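Local coordinates for protein putative beta-glucosidase (Bifidobacterium adolescentis, PDB 5WAB) that hydrolyses beta-glucosidic linkages as a family 3 glycoside hydrolase and may also release terminal arabinopyranosyl residues from ginsenosides, at residues I112-L117 / V518-G523; G118-E123 / L152-A157. All coordinates share one frame; numbering follows the deposited sequence.

Contact 1 of 2, residues I112-L117 / V518-G523; sequences IKRNPL and VDYGEG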
loop_
_atom_site.group_PDB
_atom_site.type_symbol
_atom_site.label_atom_id
_atom_site.label_comp_id
_atom_site.label_asym_id
_atom_site.label_seq_id
_atom_site.Cartn_x
_atom_site.Cartn_y
_atom_site.Cartn_z
ATOM N N ILE A 112 -7.189 0.476 1.485
ATOM C CA ILE A 112 -6.848 0.449 2.900
ATOM C C ILE A 112 -6.926 -0.979 3.419
ATOM O O ILE A 112 -7.875 -1.717 3.121
ATOM C CB ILE A 112 -7.784 1.379 3.684
ATOM C CG1 ILE A 112 -7.565 2.829 3.252
ATOM C CG2 ILE A 112 -7.585 1.216 5.178
ATOM C CD1 ILE A 112 -6.140 3.310 3.438
ATOM N N LYS A 113 -5.914 -1.383 4.188
ATOM C CA LYS A 113 -5.927 -2.669 4.882
ATOM C C LYS A 113 -6.770 -2.500 6.141
ATOM O O LYS A 113 -6.268 -2.279 7.245
ATOM C CB LYS A 113 -4.510 -3.125 5.191
ATOM C CG LYS A 113 -3.658 -3.189 3.951
ATOM C CD LYS A 113 -2.268 -3.726 4.196
ATOM C CE LYS A 113 -1.448 -3.545 2.926
ATOM N NZ LYS A 113 -0.071 -4.102 2.974
ATOM N N ARG A 114 -8.090 -2.554 5.945
ATOM C CA ARG A 114 -9.021 -2.446 7.061
ATOM C C ARG A 114 -8.787 -3.557 8.070
ATOM O O ARG A 114 -8.740 -3.316 9.281
ATOM C CB ARG A 114 -10.456 -2.481 6.544
ATOM C CG ARG A 114 -11.516 -2.731 7.603
ATOM C CD ARG A 114 -12.893 -2.687 6.959
ATOM N NE ARG A 114 -13.984 -2.767 7.924
ATOM C CZ ARG A 114 -14.779 -3.822 8.054
ATOM N NH1 ARG A 114 -14.610 -4.876 7.271
ATOM N NH2 ARG A 114 -15.749 -3.823 8.960
ATOM N N ASN A 115 -8.627 -4.784 7.578
ATOM C CA ASN A 115 -8.387 -5.950 8.403
ATOM C C ASN A 115 -7.219 -6.730 7.807
ATOM O O ASN A 115 -7.208 -6.996 6.592
ATOM C CB ASN A 115 -9.639 -6.818 8.481
ATOM C CG ASN A 115 -9.475 -7.988 9.416
ATOM O OD1 ASN A 115 -8.669 -8.883 9.174
ATOM N ND2 ASN A 115 -10.241 -7.988 10.497
ATOM N N PRO A 116 -6.228 -7.118 8.617
ATOM C CA PRO A 116 -5.036 -7.780 8.064
ATOM C C PRO A 116 -5.320 -9.129 7.435
ATOM O O PRO A 116 -4.433 -9.669 6.765
ATOM C CB PRO A 116 -4.116 -7.919 9.286
ATOM C CG PRO A 116 -5.038 -7.924 10.447
ATOM C CD PRO A 116 -6.176 -7.016 10.085
ATOM N N LEU A 117 -6.511 -9.695 7.635
ATOM C CA LEU A 117 -6.885 -10.952 6.999
ATOM C C LEU A 117 -7.251 -10.785 5.532
ATOM O O LEU A 117 -7.479 -11.792 4.853
ATOM C CB LEU A 117 -8.062 -11.593 7.735
ATOM C CG LEU A 117 -7.836 -12.070 9.168
ATOM C CD1 LEU A 117 -9.135 -12.641 9.705
ATOM C CD2 LEU A 117 -6.713 -13.103 9.250
ATOM N N VAL A 518 -21.405 -5.805 4.214
ATOM C CA VAL A 518 -20.495 -5.703 5.350
ATOM C C VAL A 518 -20.487 -4.246 5.814
ATOM O O VAL A 518 -20.192 -3.338 5.027
ATOM C CB VAL A 518 -19.073 -6.195 5.009
ATOM C CG1 VAL A 518 -18.539 -5.544 3.732
ATOM C CG2 VAL A 518 -18.133 -5.982 6.176
ATOM N N ASP A 519 -20.855 -4.019 7.074
ATOM C CA ASP A 519 -21.028 -2.680 7.622
ATOM C C ASP A 519 -19.742 -2.236 8.311
ATOM O O ASP A 519 -19.291 -2.875 9.267
ATOM C CB ASP A 519 -22.194 -2.655 8.607
ATOM C CG ASP A 519 -23.475 -3.177 7.999
ATOM O OD1 ASP A 519 -23.569 -3.217 6.751
ATOM O OD2 ASP A 519 -24.394 -3.540 8.764
ATOM N N TYR A 520 -19.136 -1.156 7.822
ATOM C CA TYR A 520 -17.894 -0.658 8.415
ATOM C C TYR A 520 -18.219 0.078 9.718
ATOM O O TYR A 520 -18.069 1.295 9.852
ATOM C CB TYR A 520 -17.158 0.237 7.431
ATOM C CG TYR A 520 -16.482 -0.491 6.286
ATOM C CD1 TYR A 520 -16.860 -1.782 5.914
ATOM C CD2 TYR A 520 -15.471 0.126 5.564
ATOM C CE1 TYR A 520 -16.232 -2.433 4.858
ATOM C CE2 TYR A 520 -14.844 -0.511 4.517
ATOM C CZ TYR A 520 -15.226 -1.783 4.164
ATOM O OH TYR A 520 -14.585 -2.389 3.113
ATOM N N GLY A 521 -18.648 -0.702 10.711
ATOM C CA GLY A 521 -19.147 -0.130 11.949
ATOM C C GLY A 521 -18.096 0.568 12.781
ATOM O O GLY A 521 -18.446 1.368 13.656
ATOM N N GLU A 522 -16.816 0.286 12.527
ATOM C CA GLU A 522 -15.730 0.926 13.260
ATOM C C GLU A 522 -15.502 2.369 12.827
ATOM O O GLU A 522 -14.810 3.106 13.540
ATOM C CB GLU A 522 -14.443 0.114 13.097
ATOM C CG GLU A 522 -13.830 0.177 11.705
ATOM C CD GLU A 522 -14.497 -0.766 10.725
ATOM O OE1 GLU A 522 -15.325 -1.598 11.159
ATOM O OE2 GLU A 522 -14.194 -0.673 9.518
ATOM N N GLY A 523 -16.066 2.781 11.692
ATOM C CA GLY A 523 -15.959 4.169 11.258
ATOM C C GLY A 523 -14.536 4.532 10.899
ATOM O O GLY A 523 -13.845 3.785 10.199
HETATM O O HOH W 1 -13.949 -5.158 4.213
#
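The guanidinium of Arg114 has the ring of Tyr520 over one face and the carboxylate of Glu522 at its edge, a compact example of stacking and salt bridging shared by one arginine. The two stacked planes are only 4° apart, with Arg114 CZ 3.6 Å from Tyr520 CD1. The cation-pi contact is offset, whereas Arg114 CD sits closer over the middle of the ring, 3.8 Å from the Tyr520 centroid, in a CH-pi contact. An extended chain from CG to NE, with CG anti to the backbone N (chi1 165°), carries the head this far.

Glu522 is gripped side-on. Arg114 NE meets OE2 of Glu522 at 2.6 Å, almost straight and in the guanidinium plane, while Arg114 NH2 reaches Glu522 OE1 at 3.2 Å; both oxygens are met on their syn sides, though the carboxylate is turned 35° from the guanidinium plane. A water bonds weakly to Arg114 NH1 and donates to Tyr520 OH, whose direct protein partner is Asn159. Arg114 NH2 is also bonded to the carbonyl of Asn510.

The contact ties the loop between strand 102-106 and helix 129-144 to strand 517-519 and the type I turn Tyr520-Gly523, beside Tyr180 of helix 173-180.

Contact 2 of 2, residues G118-E123 / L152-A157; sequences GGRCFE and LKHFAA. With GOL (glycerol), chain E.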
loop_
_atom_site.group_PDB
_atom_site.type_symbol
_atom_site.label_atom_id
_atom_site.label_comp_id
_atom_site.label_asym_id
_atom_site.label_seq_id
_atom_site.Cartn_x
_atom_site.Cartn_y
_atom_site.Cartn_z
ATOM N N GLY A 118 -7.337 -9.553 5.039
ATOM C CA GLY A 118 -7.687 -9.308 3.651
ATOM C C GLY A 118 -6.769 -10.008 2.669
ATOM O O GLY A 118 -5.547 -9.870 2.746
ATOM N N GLY A 119 -7.354 -10.755 1.733
ATOM C CA GLY A 119 -6.563 -11.592 0.845
ATOM C C GLY A 119 -5.599 -10.832 -0.049
ATOM O O GLY A 119 -4.576 -11.381 -0.462
ATOM N N ARG A 120 -5.906 -9.569 -0.370
ATOM C CA ARG A 120 -5.061 -8.767 -1.250
ATOM C C ARG A 120 -4.116 -7.831 -0.496
ATOM O O ARG A 120 -3.505 -6.961 -1.125
ATOM C CB ARG A 120 -5.926 -7.921 -2.189
ATOM C CG ARG A 120 -6.801 -8.689 -3.153
ATOM C CD ARG A 120 -6.031 -9.386 -4.259
ATOM N NE ARG A 120 -5.516 -8.477 -5.283
ATOM C CZ ARG A 120 -6.268 -7.854 -6.189
ATOM N NH1 ARG A 120 -7.589 -8.018 -6.200
ATOM N NH2 ARG A 120 -5.697 -7.065 -7.090
ATOM N N CYS A 121 -3.950 -8.005 0.820
ATOM C CA CYS A 121 -3.079 -7.108 1.582
ATOM C C CYS A 121 -1.646 -7.095 1.055
ATOM O O CYS A 121 -0.947 -6.082 1.194
ATOM C CB CYS A 121 -3.099 -7.481 3.069
ATOM S SG CYS A 121 -4.546 -6.876 4.002
ATOM N N PHE A 122 -1.185 -8.199 0.457
ATOM C CA PHE A 122 0.190 -8.264 -0.028
ATOM C C PHE A 122 0.442 -7.268 -1.153
ATOM O O PHE A 122 1.591 -6.844 -1.349
ATOM C CB PHE A 122 0.522 -9.686 -0.497
ATOM C CG PHE A 122 -0.009 -10.013 -1.857
ATOM C CD1 PHE A 122 -1.334 -10.361 -2.023
ATOM C CD2 PHE A 122 0.817 -9.994 -2.963
ATOM C CE1 PHE A 122 -1.830 -10.671 -3.270
ATOM C CE2 PHE A 122 0.327 -10.301 -4.213
ATOM C CZ PHE A 122 -0.997 -10.638 -4.366
ATOM N N GLU A 123 -0.618 -6.871 -1.867
ATOM C CA GLU A 123 -0.561 -5.993 -3.027
ATOM C C GLU A 123 -0.899 -4.546 -2.686
ATOM O O GLU A 123 -0.809 -3.679 -3.563
ATOM C CB GLU A 123 -1.546 -6.531 -4.077
ATOM C CG GLU A 123 -1.427 -6.048 -5.511
ATOM C CD GLU A 123 -2.350 -6.849 -6.429
ATOM O OE1 GLU A 123 -2.825 -7.911 -5.984
ATOM O OE2 GLU A 123 -2.622 -6.421 -7.571
ATOM N N LEU A 152 -4.314 3.366 -11.063
ATOM C CA LEU A 152 -4.668 3.426 -9.650
ATOM C C LEU A 152 -5.870 2.531 -9.396
ATOM O O LEU A 152 -6.945 2.757 -9.953
ATOM C CB LEU A 152 -4.974 4.873 -9.262
ATOM C CG LEU A 152 -5.026 5.222 -7.777
ATOM C CD1 LEU A 152 -3.715 4.842 -7.112
ATOM C CD2 LEU A 152 -5.313 6.708 -7.608
ATOM N N LYS A 153 -5.684 1.499 -8.576
ATOM C CA LYS A 153 -6.489 0.287 -8.675
ATOM C C LYS A 153 -7.500 0.147 -7.545
ATOM O O LYS A 153 -7.176 0.347 -6.367
ATOM C CB LYS A 153 -5.579 -0.947 -8.716
ATOM C CG LYS A 153 -5.934 -1.900 -9.834
ATOM C CD LYS A 153 -4.817 -2.891 -10.122
ATOM C CE LYS A 153 -4.573 -3.844 -8.984
ATOM N NZ LYS A 153 -3.637 -4.917 -9.415
ATOM N N HIS A 154 -8.724 -0.229 -7.943
ATOM C CA HIS A 154 -9.849 -0.656 -7.109
ATOM C C HIS A 154 -10.446 0.494 -6.316
ATOM O O HIS A 154 -10.475 0.476 -5.083
ATOM C CB HIS A 154 -9.438 -1.805 -6.197
ATOM C CG HIS A 154 -8.737 -2.905 -6.921
ATOM N ND1 HIS A 154 -7.780 -3.697 -6.326
ATOM C CD2 HIS A 154 -8.839 -3.332 -8.202
ATOM C CE1 HIS A 154 -7.330 -4.573 -7.207
ATOM N NE2 HIS A 154 -7.953 -4.370 -8.355
ATOM N N PHE A 155 -10.988 1.456 -7.042
ATOM C CA PHE A 155 -11.617 2.645 -6.486
ATOM C C PHE A 155 -13.125 2.392 -6.414
ATOM O O PHE A 155 -13.791 2.304 -7.449
ATOM C CB PHE A 155 -11.269 3.842 -7.372
ATOM C CG PHE A 155 -11.795 5.162 -6.890
ATOM C CD1 PHE A 155 -11.314 5.735 -5.724
ATOM C CD2 PHE A 155 -12.713 5.867 -7.651
ATOM C CE1 PHE A 155 -11.782 6.963 -5.297
ATOM C CE2 PHE A 155 -13.179 7.099 -7.233
ATOM C CZ PHE A 155 -12.715 7.649 -6.058
ATOM N N ALA A 156 -13.664 2.243 -5.203
ATOM C CA ALA A 156 -12.904 2.283 -3.957
ATOM C C ALA A 156 -13.449 1.278 -2.947
ATOM O O ALA A 156 -14.437 0.579 -3.214
ATOM C CB ALA A 156 -12.931 3.685 -3.358
ATOM N N ALA A 157 -12.782 1.216 -1.790
ATOM C CA ALA A 157 -13.233 0.436 -0.633
ATOM C C ALA A 157 -13.328 -1.053 -0.957
ATOM O O ALA A 157 -14.321 -1.718 -0.650
ATOM C CB ALA A 157 -14.565 0.971 -0.103
HETATM C C1 GOL E . -7.180 -7.653 -13.449
HETATM O O1 GOL E . -6.304 -8.625 -13.951
HETATM C C2 GOL E . -6.413 -6.860 -12.353
HETATM O O2 GOL E . -5.883 -5.678 -12.841
HETATM C C3 GOL E . -7.438 -6.624 -11.212
HETATM O O3 GOL E . -6.717 -6.259 -10.076
#
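Charge pairing joins Arg120 and Lys153 through the carboxylate of Glu123. Within the loop 118-123, Arg120 takes hold of Glu123 side-on: NE of Arg120 lies 2.8 Å from Glu123 OE1, and Arg120 NH2 lies 3.2 Å from Glu123 OE2. Both oxygens lie in the guanidinium plane, although the nitrogens approach from well above the carboxylate plane. Bends at chi2 and chi3 (-71° and -74°) fold the arginine back toward a residue three places on. Across the contact, Lys153 NZ meets OE2 of Glu123 at 2.6 Å, nearly in line with its C-O bond. The side chains of Glu123 and Lys153 cross at about a right angle, and OE2 takes a bond from each basic residue.

Ring contacts involve His154. Arg120 NH2 comes to the edge of the imidazole, 3.0 Å from His154 CE1, with guanidinium and ring planes 75° apart. Lys153 CG lies over one ring face, offset toward the rim, and Tyr124 OH bonds His154 ND1.

Hydrogen bonds to glycerol, probably from the crystallisation liquor, converge on its O3. His154 NE2 is 2.8 Å from glycerol O3, Arg120 NH2 bonds the same oxygen at 3.3 Å, and Lys153 NZ adds a weak bond. Asp44 also binds the glycerol.

A polyol hydroxyl gathered by arginine, lysine and histidine beside an aspartate is consistent with the sugar-binding pocket of a family 3 glucosidase. The shared carboxylate probably offsets the nearness of the two basic groups, 3.8 Å between Arg120 NH2 and Lys153 NZ, and its bonds to both hold them side by side.

In the fold
Both contacts are largely buried and draw on one long loop between strand 102-106 and helix 129-144, illustrating how a single connection can serve two places in a fold. Contact 1 spans about 400 residues and reaches from the N-terminal into the C-terminal family region; contact 2, nested within that interval, stays in the N-terminal region and meets strand 149-155 of the parallel sheet. Lys113 NZ bonds to Cys121 O, linking the two parts of the loop. Both use an arginine gripping a glutamate side-on, but contact 1 makes the pair across the segments and adds an aromatic stack; in contact 2, nearer the chain centre, the pair lies within one segment and a lysine joins it from the other, beside a bound polyol.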